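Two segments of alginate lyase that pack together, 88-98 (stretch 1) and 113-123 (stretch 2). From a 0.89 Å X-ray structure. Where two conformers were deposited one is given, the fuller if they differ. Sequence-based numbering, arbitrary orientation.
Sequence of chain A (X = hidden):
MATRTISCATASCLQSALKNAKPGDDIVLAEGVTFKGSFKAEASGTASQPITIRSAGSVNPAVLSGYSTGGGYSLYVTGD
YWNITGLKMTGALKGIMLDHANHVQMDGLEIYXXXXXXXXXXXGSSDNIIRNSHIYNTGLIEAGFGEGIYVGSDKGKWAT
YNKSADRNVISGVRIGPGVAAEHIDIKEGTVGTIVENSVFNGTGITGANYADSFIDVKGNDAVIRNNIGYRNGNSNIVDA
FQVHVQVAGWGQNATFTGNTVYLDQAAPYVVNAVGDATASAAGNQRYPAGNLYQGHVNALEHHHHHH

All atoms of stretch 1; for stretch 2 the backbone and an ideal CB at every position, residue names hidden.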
ATOM      1  N   LYS A  88       8.685  -7.290  -9.909  1.00  6.88           N
ATOM      2  CA  LYS A  88       8.313  -8.081  -8.742  1.00  7.17           C
ATOM      3  C   LYS A  88       9.218  -7.704  -7.574  1.00  6.93           C
ATOM      4  O   LYS A  88      10.417  -7.426  -7.773  1.00  7.80           O
ATOM      5  CB  LYS A  88       8.454  -9.573  -9.064  1.00  9.43           C
ATOM      6  CG  LYS A  88       7.512 -10.070 -10.127  1.00 13.89           C
ATOM      7  CD  LYS A  88       7.740 -11.529 -10.534  1.00 15.55           C
ATOM      8  CE  LYS A  88       6.693 -12.061 -11.433  1.00 26.82           C
ATOM      9  NZ  LYS A  88       7.008 -13.490 -11.750  1.00 40.87           N
ATOM     10  N   MET A  89       8.665  -7.712  -6.367  1.00  6.99           N
ATOM     11  CA  MET A  89       9.410  -7.442  -5.148  0.67  6.94           C
ATOM     12  C   MET A  89       9.050  -8.518  -4.125  1.00  6.17           C
ATOM     13  O   MET A  89       7.867  -8.756  -3.875  1.00  6.68           O
ATOM     14  CB  MET A  89       9.097  -6.061  -4.529  0.67  7.26           C
ATOM     15  CG  MET A  89       9.650  -4.831  -5.242  0.67  9.12           C
ATOM     16  SD  MET A  89       8.653  -4.316  -6.621  0.67  6.82           S
ATOM     17  CE  MET A  89       9.584  -2.810  -7.099  0.67  7.75           C
ATOM     18  N   THR A  90      10.055  -9.141  -3.533  1.00  6.14           N
ATOM     19  CA  THR A  90       9.824 -10.245  -2.633  1.00  6.22           C
ATOM     20  C   THR A  90      10.944 -10.393  -1.632  1.00  6.60           C
ATOM     21  O   THR A  90      11.998  -9.773  -1.740  1.00  9.25           O
ATOM     22  CB  THR A  90       9.639 -11.528  -3.470  1.00  7.09           C
ATOM     23  OG1 THR A  90       9.107 -12.578  -2.660  1.00  8.61           O
ATOM     24  CG2 THR A  90      10.923 -12.045  -4.094  1.00  8.24           C
ATOM     25  N   GLY A  91      10.719 -11.297  -0.668  1.00  7.94           N
ATOM     26  CA  GLY A  91      11.847 -11.836   0.062  1.00 10.39           C
ATOM     27  C   GLY A  91      12.523 -10.902   1.047  1.00  9.25           C
ATOM     28  O   GLY A  91      13.750 -10.973   1.244  1.00 13.47           O
ATOM     29  N   ALA A  92      11.763 -10.044   1.683  1.00  6.97           N
ATOM     30  CA  ALA A  92      12.274  -9.064   2.624  1.00  7.15           C
ATOM     31  C   ALA A  92      11.222  -8.800   3.675  1.00  6.27           C
ATOM     32  O   ALA A  92      10.055  -9.150   3.529  1.00  6.20           O
ATOM     33  CB  ALA A  92      12.659  -7.772   1.923  1.00  7.86           C
ATOM     34  N   LEU A  93      11.625  -8.083   4.719  1.00  7.28           N
ATOM     35  CA  LEU A  93      10.715  -7.714   5.800  1.00  6.64           C
ATOM     36  C   LEU A  93       9.653  -6.726   5.364  1.00  6.17           C
ATOM     37  O   LEU A  93       8.526  -6.750   5.843  1.00  6.35           O
ATOM     38  CB  LEU A  93      11.509  -7.173   6.992  1.00  8.09           C
ATOM     39  CG  LEU A  93      10.721  -6.929   8.269  1.00  8.19           C
ATOM     40  CD1 LEU A  93      10.235  -8.206   8.892  1.00  9.52           C
ATOM     41  CD2 LEU A  93      11.586  -6.176   9.294  1.00 10.57           C
ATOM     42  N   LYS A  94      10.027  -5.819   4.468  1.00  7.12           N
ATOM     43  CA  LYS A  94       9.098  -4.895   3.837  1.00  7.37           C
ATOM     44  C   LYS A  94       9.307  -4.981   2.341  1.00  6.42           C
ATOM     45  O   LYS A  94      10.423  -5.226   1.876  1.00  8.40           O
ATOM     46  CB  LYS A  94       9.402  -3.440   4.239  1.00 14.79           C
ATOM     47  CG  LYS A  94       9.887  -3.190   5.678  1.00 31.11           C
ATOM     48  CD  LYS A  94       8.806  -3.429   6.643  1.00 37.19           C
ATOM     49  CE  LYS A  94       9.181  -2.933   8.070  1.00 26.07           C
ATOM     50  NZ  LYS A  94       8.119  -3.285   9.083  1.00 50.50           N
ATOM     51  N   GLY A  95       8.254  -4.752   1.552  1.00  6.61           N
ATOM     52  CA  GLY A  95       8.401  -4.758   0.116  1.00  6.15           C
ATOM     53  C   GLY A  95       9.043  -3.459  -0.377  1.00  5.80           C
ATOM     54  O   GLY A  95      10.218  -3.423  -0.723  1.00  7.30           O
ATOM     55  N   ILE A  96       8.241  -2.393  -0.373  1.00  4.95           N
ATOM     56  CA  ILE A  96       8.720  -1.062  -0.726  1.00  5.18           C
ATOM     57  C   ILE A  96       8.459  -0.148   0.460  1.00  4.92           C
ATOM     58  O   ILE A  96       7.322  -0.013   0.908  1.00  5.69           O
ATOM     59  CB  ILE A  96       8.063  -0.508  -1.994  1.00  6.11           C
ATOM     60  CG1 ILE A  96       8.185  -1.468  -3.139  1.00  7.94           C
ATOM     61  CG2 ILE A  96       8.688   0.848  -2.327  1.00  8.50           C
ATOM     62  CD1 ILE A  96       7.501  -0.998  -4.430  1.00 17.00           C
ATOM     63  N   MET A  97       9.511   0.477   0.959  1.00  5.54           N
ATOM     64  CA  MET A  97       9.423   1.497   1.992  1.00  6.59           C
ATOM     65  C   MET A  97       9.778   2.823   1.352  1.00  5.28           C
ATOM     66  O   MET A  97      10.820   2.934   0.702  1.00  5.74           O
ATOM     67  CB  MET A  97      10.402   1.191   3.135  1.00  8.08           C
ATOM     68  CG  MET A  97      10.425   2.236   4.257  1.00 10.32           C
ATOM     69  SD  MET A  97       8.919   2.352   5.242  1.00 10.28           S
ATOM     70  CE  MET A  97       8.993   0.811   6.086  1.00 12.01           C
ATOM     71  N   LEU A  98       8.916   3.834   1.538  1.00  5.63           N
ATOM     72  CA  LEU A  98       9.180   5.209   1.110  0.54  3.61           C
ATOM     73  C   LEU A  98       9.332   6.067   2.349  1.00  4.89           C
ATOM     74  O   LEU A  98       8.452   6.080   3.193  1.00  5.38           O
ATOM     75  CB  LEU A  98       8.029   5.728   0.249  0.54  3.84           C
ATOM     76  CG  LEU A  98       7.789   4.734  -0.935  0.54  6.67           C
ATOM     77  CD1 LEU A  98       6.710   3.701  -0.711  0.54  6.96           C
ATOM     78  CD2 LEU A  98       7.404   5.651  -2.109  0.54 22.74           C
ATOM     79  N   UNK A 113       5.305 -12.322  -0.510  1.00  5.46           N
ATOM     80  CA  UNK A 113       6.180 -13.082   0.382  1.00  5.73           C
ATOM     81  C   UNK A 113       7.085 -12.132   1.176  1.00  5.78           C
ATOM     82  O   UNK A 113       8.312 -12.137   1.113  1.00  6.84           O
ATOM     83  CB  UNK A 113       7.022 -14.080  -0.415  1.00  5.73           C
ATOM     84  N   UNK A 114       6.399 -11.297   1.969  1.00  5.64           N
ATOM     85  CA  UNK A 114       6.970 -10.202   2.737  1.00  5.40           C
ATOM     86  C   UNK A 114       6.759 -10.493   4.223  1.00  5.35           C
ATOM     87  O   UNK A 114       5.681 -10.933   4.639  1.00  5.54           O
ATOM     88  CB  UNK A 114       6.344  -8.863   2.341  1.00  5.40           C
ATOM     89  N   UNK A 115       7.785 -10.234   5.033  1.00  5.61           N
ATOM     90  CA  UNK A 115       7.686 -10.541   6.457  1.00  5.99           C
ATOM     91  C   UNK A 115       6.642  -9.712   7.206  1.00  5.55           C
ATOM     92  O   UNK A 115       5.870 -10.253   8.010  1.00  5.83           O
ATOM     93  CB  UNK A 115       9.053 -10.335   7.113  1.00  5.99           C
ATOM     94  N   UNK A 116       6.649  -8.395   6.984  1.00  5.48           N
ATOM     95  CA  UNK A 116       5.712  -7.446   7.560  1.00  5.39           C
ATOM     96  C   UNK A 116       4.880  -6.865   6.413  1.00  5.15           C
ATOM     97  O   UNK A 116       4.188  -7.629   5.733  1.00  5.29           O
ATOM     98  CB  UNK A 116       6.437  -6.348   8.341  1.00  5.39           C
ATOM     99  N   UNK A 117       4.950  -5.541   6.186  1.00  4.95           N
ATOM    100  CA  UNK A 117       4.003  -4.864   5.303  1.00  5.03           C
ATOM    101  C   UNK A 117       4.535  -4.739   3.874  1.00  4.82           C
ATOM    102  O   UNK A 117       5.726  -4.555   3.617  1.00  5.27           O
ATOM    103  CB  UNK A 117       3.675  -3.476   5.856  1.00  5.03           C
ATOM    104  N   UNK A 118       3.607  -4.782   2.922  1.00  4.73           N
ATOM    105  CA  UNK A 118       3.969  -4.752   1.518  1.00  4.75           C
ATOM    106  C   UNK A 118       4.565  -3.431   1.068  1.00  4.41           C
ATOM    107  O   UNK A 118       5.666  -3.402   0.506  1.00  5.19           O
ATOM    108  CB  UNK A 118       2.738  -5.067   0.667  1.00  4.75           C
ATOM    109  N   UNK A 119       3.806  -2.357   1.249  1.00  4.36           N
ATOM    110  CA  UNK A 119       4.192  -1.008   0.837  1.00  4.60           C
ATOM    111  C   UNK A 119       3.928  -0.082   2.005  1.00  5.05           C
ATOM    112  O   UNK A 119       2.843  -0.136   2.592  1.00  6.69           O
ATOM    113  CB  UNK A 119       3.433  -0.555  -0.412  1.00  4.60           C
ATOM    114  N   UNK A 120       4.869   0.801   2.317  1.00  5.23           N
ATOM    115  CA  UNK A 120       4.700   1.734   3.421  1.00  5.11           C
ATOM    116  C   UNK A 120       5.127   3.129   2.980  1.00  5.03           C
ATOM    117  O   UNK A 120       6.275   3.342   2.596  1.00  6.25           O
ATOM    118  CB  UNK A 120       5.502   1.283   4.643  1.00  5.11           C
ATOM    119  N   UNK A 121       4.174   4.074   3.006  1.00  4.81           N
ATOM    120  CA  UNK A 121       4.447   5.495   2.772  1.00  5.00           C
ATOM    121  C   UNK A 121       4.744   6.139   4.131  1.00  4.60           C
ATOM    122  O   UNK A 121       3.853   6.203   4.977  1.00  5.83           O
ATOM    123  CB  UNK A 121       3.273   6.185   2.074  1.00  5.00           C
ATOM    124  N   UNK A 122       5.990   6.560   4.362  1.00  4.82           N
ATOM    125  CA  UNK A 122       6.401   6.982   5.704  1.00  4.88           C
ATOM    126  C   UNK A 122       7.124   8.315   5.655  1.00  4.74           C
ATOM    127  O   UNK A 122       7.666   8.753   4.629  1.00  4.91           O
ATOM    128  CB  UNK A 122       7.298   5.924   6.351  1.00  4.88           C
ATOM    129  N   UNK A 123       7.184   8.953   6.828  1.00  5.04           N
ATOM    130  CA  UNK A 123       8.037  10.122   7.030  1.00  4.92           C
ATOM    131  C   UNK A 123       7.763  11.199   5.982  1.00  4.98           C
ATOM    132  O   UNK A 123       8.646  11.701   5.308  1.00  5.48           O
ATOM    133  CB  UNK A 123       9.511   9.715   6.989  1.00  4.92           C
TER

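Position 113 has positive phi (58/62), which favours Gly, Asn or Asp, and its CB points sideways, 3.4 Å from Thr90 OG1. A small polar residue suits it. It is Asp113, whose O accepts from Gly91 N at 3.1 Å; water 1 donates to both Asp113 OD2 (2.9 Å) and Thr90 OG1 (2.7 Å).

At 114 the backbone is extended, and the ideal CB lies 4.6 Å from both Gly95 N and Leu93 O. Gly95 offers no side chain, and a CB there would point toward stretch 2, so its absence leaves room for a branched aliphatic such as Val, Ile or Leu. Ile114 fills it: CD1 reaches Thr90 CA at 4.0 Å and would lie 3.7 Å from an ideal CB on Gly95, while CG2 lies 3.7 Å from Lys94 CA.

Position 115 points toward stretch 1, and an ideal CB would sit 3.0 Å from Leu93 CD1, too tight for comfort. That argues for glycine, although phi/psi of -65/-47 would allow most residues. Gly115 lets the chains come close, with CA atoms of Leu93 and Gly115 4.2 Å apart, and its N donates to Ala92 O at 2.9 Å.

Position 116 also points toward stretch 1, its ideal CB 3.6 Å from Lys94 NZ. An acid is the obvious answer, though Asn or Ser could offer an oxygen. Asp116 places OD2 3.1 Å from Lys94 NZ in a salt bridge, and its N donates to Leu93 O at 2.7 Å.

At 117 CB points sideways, 5.2 Å from Lys94 CD, so a longer acid or amide could bend back to the ammonium. Glu117 does so, with chi1 p and chi2 m: OE1 makes the shorter salt bridge, 2.7 Å from Lys94 NZ. The lysine thus binds two carboxylates.

An ideal CB at 118 would point away and have nothing of stretch 1 within 5.5 Å, so stretch 1 sets no preference for a side chain. It is Gly118; its O accepts from Ile96 N at 2.9 Å, one of the parallel backbone bonds.

Position 119 shares a sheet face with Ile96 and Leu98. Beta-branched or other aliphatic residues suit this extended site, and Val119 puts CG1 4.1 Å from Leu98 CD1.

Position 120 lies on the face of Met97, its ideal CB 3.6 Å from Met97 SD. An aromatic or a flexible aliphatic could pack there. His120 sets its ring centroid 4.2 Å from Met97 SD, obliquely, and its ND1 donates to Glu117 OE2 at 2.7 Å.

Position 121 returns to the face of Leu98, with CB 5.1 Å from Leu98 CD1, so a large apolar residue can close the gap. Phe121 CD1 comes within 4.1 Å of Leu98 CD1.

Position 122 points toward stretch 1, its ideal CB 4.1 Å from Met97 SD; a long side chain could cover the sulfur. Arg122 lays one guanidinium face against Met97 SD, with NE 3.7 Å from SD.

Position 123 has positive phi (54/54) and no contact with stretch 1; Gly, Asn or Asp would suit. It is Asp123.

Stretch 2, residues 113-123: DIGDEGVHFRD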
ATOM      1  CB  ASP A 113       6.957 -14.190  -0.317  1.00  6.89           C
ATOM      2  CG  ASP A 113       6.070 -15.289  -0.862  1.00  7.54           C
ATOM      3  OD1 ASP A 113       4.936 -15.470  -0.405  1.00  8.19           O
ATOM      4  OD2 ASP A 113       6.572 -15.983  -1.794  1.00 11.48           O
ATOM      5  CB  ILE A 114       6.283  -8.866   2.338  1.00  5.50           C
ATOM      6  CG1 ILE A 114       6.431  -8.584   0.837  1.00  6.97           C
ATOM      7  CG2 ILE A 114       6.806  -7.723   3.158  1.00  5.42           C
ATOM      8  CD1 ILE A 114       7.852  -8.494   0.329  1.00  7.58           C
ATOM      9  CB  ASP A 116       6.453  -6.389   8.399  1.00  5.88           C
ATOM     10  CG  ASP A 116       7.096  -6.937   9.671  1.00  7.76           C
ATOM     11  OD1 ASP A 116       6.911  -8.094  10.069  1.00  7.98           O
ATOM     12  OD2 ASP A 116       7.807  -6.088  10.300  1.00 10.24           O
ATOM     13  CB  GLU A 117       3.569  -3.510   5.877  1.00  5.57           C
ATOM     14  CG  GLU A 117       4.588  -2.372   5.885  1.00  5.99           C
ATOM     15  CD  GLU A 117       5.558  -2.306   7.066  1.00  6.52           C
ATOM     16  OE1 GLU A 117       5.772  -3.332   7.751  1.00  7.73           O
ATOM     17  OE2 GLU A 117       6.170  -1.218   7.296  1.00  7.66           O
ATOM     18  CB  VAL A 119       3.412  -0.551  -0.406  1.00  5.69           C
ATOM     19  CG1 VAL A 119       3.738   0.905  -0.798  1.00  7.66           C
ATOM     20  CG2 VAL A 119       3.703  -1.493  -1.576  1.00  6.99           C
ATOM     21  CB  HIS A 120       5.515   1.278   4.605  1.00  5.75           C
ATOM     22  CG  HIS A 120       5.225   1.974   5.907  1.00  5.45           C
ATOM     23  ND1 HIS A 120       5.445   1.340   7.085  1.00  6.25           N
ATOM     24  CD2 HIS A 120       4.685   3.181   6.233  1.00  5.60           C
ATOM     25  CE1 HIS A 120       5.133   2.139   8.094  1.00  7.69           C
ATOM     26  NE2 HIS A 120       4.708   3.277   7.599  1.00  5.81           N
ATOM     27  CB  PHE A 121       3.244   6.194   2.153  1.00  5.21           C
ATOM     28  CG  PHE A 121       2.791   5.607   0.838  1.00  4.98           C
ATOM     29  CD1 PHE A 121       3.390   5.988  -0.324  1.00  6.00           C
ATOM     30  CD2 PHE A 121       1.772   4.690   0.779  1.00  6.36           C
ATOM     31  CE1 PHE A 121       2.989   5.473  -1.540  1.00  7.13           C
ATOM     32  CE2 PHE A 121       1.357   4.166  -0.426  1.00  7.54           C
ATOM     33  CZ  PHE A 121       1.976   4.572  -1.613  1.00  6.89           C
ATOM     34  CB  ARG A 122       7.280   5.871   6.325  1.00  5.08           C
ATOM     35  CG  ARG A 122       7.460   5.964   7.832  1.00  6.33           C
ATOM     36  CD  ARG A 122       8.183   4.774   8.425  1.00  7.12           C
ATOM     37  NE  ARG A 122       9.584   4.767   8.016  1.00  7.12           N
ATOM     38  CZ  ARG A 122      10.444   3.823   8.367  1.00  8.83           C
ATOM     39  NH1 ARG A 122      10.089   2.831   9.163  1.00 11.23           N
ATOM     40  NH2 ARG A 122      11.696   3.876   7.921  1.00 10.76           N
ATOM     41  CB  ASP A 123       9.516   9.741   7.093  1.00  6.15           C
ATOM     42  CG  ASP A 123      10.402  10.823   7.640  1.00  6.72           C
ATOM     43  OD1 ASP A 123       9.916  11.678   8.394  1.00  7.19           O
ATOM     44  OD2 ASP A 123      11.618  10.786   7.348  1.00 10.91           O
TER
HETATM   45  O   HOH W   1       9.196 -15.302  -2.766  1.00 24.40           O
HETATM   46  O   HOH W   2       6.956  -0.252   9.725  1.00 32.36           O
HETATM   47  O   HOH W   3       6.787  -1.634   3.389  1.00 19.01           O
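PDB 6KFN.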